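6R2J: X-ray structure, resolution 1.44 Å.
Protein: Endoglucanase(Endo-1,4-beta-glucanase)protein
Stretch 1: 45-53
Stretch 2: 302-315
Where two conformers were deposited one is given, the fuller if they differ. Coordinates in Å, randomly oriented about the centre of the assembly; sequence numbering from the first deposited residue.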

# COMPACT_ATOMS: atom_id res chain seq x y z
N LYS A 45 -18.25 1.04 4.17
CA LYS A 45 -19.39 1.86 3.79
C LYS A 45 -19.04 3.35 3.84
O LYS A 45 -19.38 4.10 2.92
CB LYS A 45 -20.56 1.56 4.74
CG LYS A 45 -21.90 2.30 4.46
CD LYS A 45 -22.24 2.39 3.00
CE LYS A 45 -23.67 2.88 2.79
NZ LYS A 45 -24.37 3.25 4.03
N TYR A 46 -18.39 3.80 4.91
CA TYR A 46 -18.00 5.20 4.98
C TYR A 46 -17.15 5.59 3.77
O TYR A 46 -17.44 6.58 3.10
CB TYR A 46 -17.24 5.50 6.27
CG TYR A 46 -16.73 6.93 6.27
CD1 TYR A 46 -17.60 7.98 6.46
CD2 TYR A 46 -15.39 7.22 6.04
CE1 TYR A 46 -17.13 9.29 6.43
CE2 TYR A 46 -14.92 8.49 6.01
CZ TYR A 46 -15.78 9.54 6.20
OH TYR A 46 -15.30 10.83 6.16
N TYR A 47 -16.09 4.84 3.48
CA TYR A 47 -15.19 5.28 2.41
C TYR A 47 -15.84 5.15 1.05
O TYR A 47 -15.70 6.03 0.20
CB TYR A 47 -13.84 4.57 2.51
CG TYR A 47 -13.10 5.03 3.75
CD1 TYR A 47 -12.43 6.27 3.78
CD2 TYR A 47 -13.13 4.27 4.90
CE1 TYR A 47 -11.78 6.72 4.94
CE2 TYR A 47 -12.50 4.68 6.05
CZ TYR A 47 -11.81 5.89 6.08
OH TYR A 47 -11.17 6.26 7.25
N ALA A 48 -16.63 4.10 0.84
CA ALA A 48 -17.45 4.04 -0.36
C ALA A 48 -18.35 5.27 -0.47
O ALA A 48 -18.52 5.85 -1.55
CB ALA A 48 -18.33 2.79 -0.34
N ASP A 49 -18.97 5.67 0.64
CA ASP A 49 -19.86 6.83 0.59
C ASP A 49 -19.11 8.09 0.16
O ASP A 49 -19.71 9.00 -0.43
CB ASP A 49 -20.53 7.04 1.95
CG ASP A 49 -21.69 6.10 2.20
OD1 ASP A 49 -22.05 5.30 1.30
OD2 ASP A 49 -22.25 6.15 3.31
N GLN A 50 -17.82 8.16 0.45
CA GLN A 50 -16.98 9.27 0.05
C GLN A 50 -16.44 9.13 -1.37
O GLN A 50 -15.64 9.97 -1.79
CB GLN A 50 -15.82 9.39 1.04
CG GLN A 50 -16.25 9.48 2.50
CD GLN A 50 -17.01 10.79 2.86
OE1 GLN A 50 -16.67 11.89 2.39
NE2 GLN A 50 -18.04 10.66 3.71
N GLY A 51 -16.87 8.12 -2.12
CA GLY A 51 -16.41 7.93 -3.48
C GLY A 51 -15.12 7.17 -3.63
O GLY A 51 -14.49 7.24 -4.70
N ILE A 52 -14.67 6.48 -2.58
CA ILE A 52 -13.38 5.79 -2.56
C ILE A 52 -13.67 4.32 -2.81
O ILE A 52 -14.44 3.70 -2.07
CB ILE A 52 -12.66 5.98 -1.23
CG1 ILE A 52 -12.21 7.42 -0.99
CG2 ILE A 52 -11.44 5.13 -1.18
CD1 ILE A 52 -11.69 7.68 0.41
N ARG A 53 -13.02 3.78 -3.84
CA ARG A 53 -13.17 2.38 -4.23
C ARG A 53 -11.87 1.59 -4.12
O ARG A 53 -11.87 0.39 -4.43
CB ARG A 53 -13.67 2.32 -5.67
CG ARG A 53 -15.10 2.70 -5.83
CD ARG A 53 -15.60 2.22 -7.19
NE ARG A 53 -16.96 2.69 -7.40
CZ ARG A 53 -18.02 1.91 -7.33
NH1 ARG A 53 -17.88 0.60 -7.08
NH2 ARG A 53 -19.22 2.43 -7.51
N LYS A 302 -17.86 13.41 12.04
CA LYS A 302 -17.26 14.58 11.41
C LYS A 302 -16.13 14.13 10.48
O LYS A 302 -15.12 13.56 10.92
CB LYS A 302 -16.77 15.52 12.51
CG LYS A 302 -16.33 16.91 12.05
CD LYS A 302 -15.71 17.70 13.21
CE LYS A 302 -14.27 17.22 13.52
NZ LYS A 302 -14.20 16.19 14.61
N ASP A 303 -16.29 14.41 9.19
CA ASP A 303 -15.22 14.16 8.25
C ASP A 303 -13.97 14.88 8.70
O ASP A 303 -14.04 15.97 9.28
CB ASP A 303 -15.56 14.69 6.86
CG ASP A 303 -16.69 13.96 6.22
OD1 ASP A 303 -16.95 12.76 6.56
OD2 ASP A 303 -17.34 14.60 5.36
N ARG A 304 -12.83 14.26 8.41
CA ARG A 304 -11.52 14.79 8.71
C ARG A 304 -11.08 15.77 7.63
O ARG A 304 -11.57 15.73 6.49
CB ARG A 304 -10.52 13.64 8.78
CG ARG A 304 -10.74 12.75 9.99
CD ARG A 304 -10.19 13.41 11.24
NE ARG A 304 -8.73 13.26 11.31
CZ ARG A 304 -7.91 14.08 11.95
NH1 ARG A 304 -8.40 15.13 12.59
NH2 ARG A 304 -6.60 13.81 11.96
N PRO A 305 -10.17 16.69 7.98
CA PRO A 305 -9.73 17.67 6.97
C PRO A 305 -9.08 17.02 5.77
O PRO A 305 -9.11 17.56 4.66
CB PRO A 305 -8.73 18.56 7.73
CG PRO A 305 -8.81 18.18 9.18
CD PRO A 305 -9.47 16.82 9.27
N GLN A 306 -8.43 15.87 5.96
CA GLN A 306 -7.76 15.19 4.86
C GLN A 306 -8.75 14.55 3.92
O GLN A 306 -8.48 14.45 2.71
CB GLN A 306 -6.78 14.14 5.40
CG GLN A 306 -5.73 14.68 6.37
CD GLN A 306 -6.16 14.55 7.83
OE1 GLN A 306 -7.34 14.56 8.13
NE2 GLN A 306 -5.18 14.42 8.73
N MET A 307 -9.89 14.07 4.43
CA MET A 307 -10.94 13.60 3.53
C MET A 307 -11.48 14.75 2.69
O MET A 307 -11.61 14.64 1.47
CB MET A 307 -12.04 12.92 4.35
CG MET A 307 -13.17 12.26 3.57
SD MET A 307 -12.67 11.14 2.28
CE MET A 307 -12.28 9.67 3.23
N GLU A 308 -11.76 15.89 3.32
CA GLU A 308 -12.23 17.05 2.57
C GLU A 308 -11.22 17.50 1.52
O GLU A 308 -11.60 17.92 0.43
CB GLU A 308 -12.58 18.16 3.56
CG GLU A 308 -13.69 17.76 4.55
CD GLU A 308 -14.15 18.92 5.41
OE1 GLU A 308 -13.32 19.82 5.67
OE2 GLU A 308 -15.34 18.92 5.82
N LEU A 309 -9.92 17.38 1.81
CA LEU A 309 -8.93 17.77 0.82
C LEU A 309 -8.86 16.76 -0.33
O LEU A 309 -8.57 17.14 -1.47
CB LEU A 309 -7.56 17.95 1.47
CG LEU A 309 -6.51 18.47 0.50
CD1 LEU A 309 -5.89 19.81 0.84
CD2 LEU A 309 -5.42 17.40 0.40
N MET A 310 -9.11 15.48 -0.04
CA MET A 310 -9.04 14.45 -1.07
C MET A 310 -10.13 14.65 -2.11
O MET A 310 -9.92 14.37 -3.29
CB MET A 310 -9.19 13.07 -0.43
CG MET A 310 -7.94 12.47 0.22
SD MET A 310 -8.26 10.67 0.57
CE MET A 310 -8.75 10.12 -1.04
N ARG A 311 -11.31 15.10 -1.69
CA ARG A 311 -12.48 15.02 -2.56
C ARG A 311 -12.30 15.76 -3.88
O ARG A 311 -12.81 15.30 -4.91
CB ARG A 311 -13.73 15.47 -1.81
CG ARG A 311 -14.19 14.45 -0.79
CD ARG A 311 -15.64 14.63 -0.46
NE ARG A 311 -15.89 15.90 0.24
CZ ARG A 311 -16.20 16.01 1.52
NH1 ARG A 311 -16.29 14.90 2.26
NH2 ARG A 311 -16.46 17.21 2.05
N LYS A 312 -11.59 16.91 -3.89
CA LYS A 312 -11.45 17.63 -5.15
C LYS A 312 -10.70 16.82 -6.19
O LYS A 312 -10.81 17.13 -7.39
CB LYS A 312 -10.80 19.00 -4.94
CG LYS A 312 -9.29 19.03 -4.94
CD LYS A 312 -8.73 20.47 -4.78
CE LYS A 312 -9.21 21.17 -3.48
NZ LYS A 312 -8.95 20.46 -2.15
N HIS A 313 -9.95 15.78 -5.76
CA HIS A 313 -9.03 15.06 -6.63
C HIS A 313 -9.51 13.69 -7.11
O HIS A 313 -8.83 13.08 -7.93
CB HIS A 313 -7.66 14.89 -5.96
CG HIS A 313 -7.06 16.17 -5.47
ND1 HIS A 313 -6.56 17.13 -6.32
CD2 HIS A 313 -6.91 16.66 -4.21
CE1 HIS A 313 -6.14 18.16 -5.60
NE2 HIS A 313 -6.33 17.89 -4.33
N LEU A 314 -10.67 13.21 -6.66
CA LEU A 314 -11.15 11.88 -7.05
C LEU A 314 -11.51 11.78 -8.54
O LEU A 314 -11.21 10.77 -9.18
CB LEU A 314 -12.34 11.50 -6.16
CG LEU A 314 -11.94 11.50 -4.69
CD1 LEU A 314 -13.14 11.10 -3.80
CD2 LEU A 314 -10.75 10.58 -4.43
N ALA A 315 -12.10 12.82 -9.12
CA ALA A 315 -12.54 12.73 -10.50
C ALA A 315 -11.37 12.69 -11.46
O ALA A 315 -10.38 13.40 -11.30
CB ALA A 315 -13.40 13.95 -10.85
O HOH W 1 -12.99 11.42 7.44

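The end of one helix, with the loop or turn segment that follows it, packs against a second stretch, a helix with its flanking residues, more than 250 residues away in sequence, and the two stretches bury 378 Å², both sides summed. The main bump is Met307. Its CA-to-CB bond points toward the first stretch, and its t, p, p rotamer carries the terminal methyl into a hollow walled by Tyr46, Tyr47 and Ile52. Met307 CE lies 3.4 Å from Tyr47 CD1, near the plane of that ring and at its edge, 3.5 Å from Ile52 CD1 and 4.0 Å from Tyr46 CE2. Ile52 thus reaches the pocket by the tip of its extended chain (chi2 170°), and the same methyl, CD1, also touches Met310 CE at 4.1 Å, so the two methionine methyls share one isoleucine tip.

Polar contacts border this apolar plug. Tyr46 OH donates a short hydrogen bond to Asp303 OD1 (2.6 Å), at the edge of the ring, near its plane. The same hydroxyl accepts a hydrogen bond from a water (Tyr46 OH to the water O, 2.7 Å), which in turn accepts one from Arg304 N (3.0 Å to the water O). The other carboxylate oxygen, Asp303 OD2, forms a salt bridge with Arg311 NH1 at 3.3 Å. Arg311 NH1 also makes a weak hydrogen bond to Gln50 OE1 (3.0 Å), so Arg311 links Asp303 to the first stretch. Gln50 has both chi1 and chi2 m, and its OE1 also lies 3.7 Å from Met307 CG.

Farther along, the CA-to-CB bond of Leu314 points toward the first stretch, and its CD1 lies 3.4 Å from Gln50 O and 4.2 Å from Gly51 O. At the phi/psi of Gly51 a CB would be jammed against Gln50 O, which by itself calls for glycine; an ideal CB would also stand 3.6 Å from Leu314 CD1.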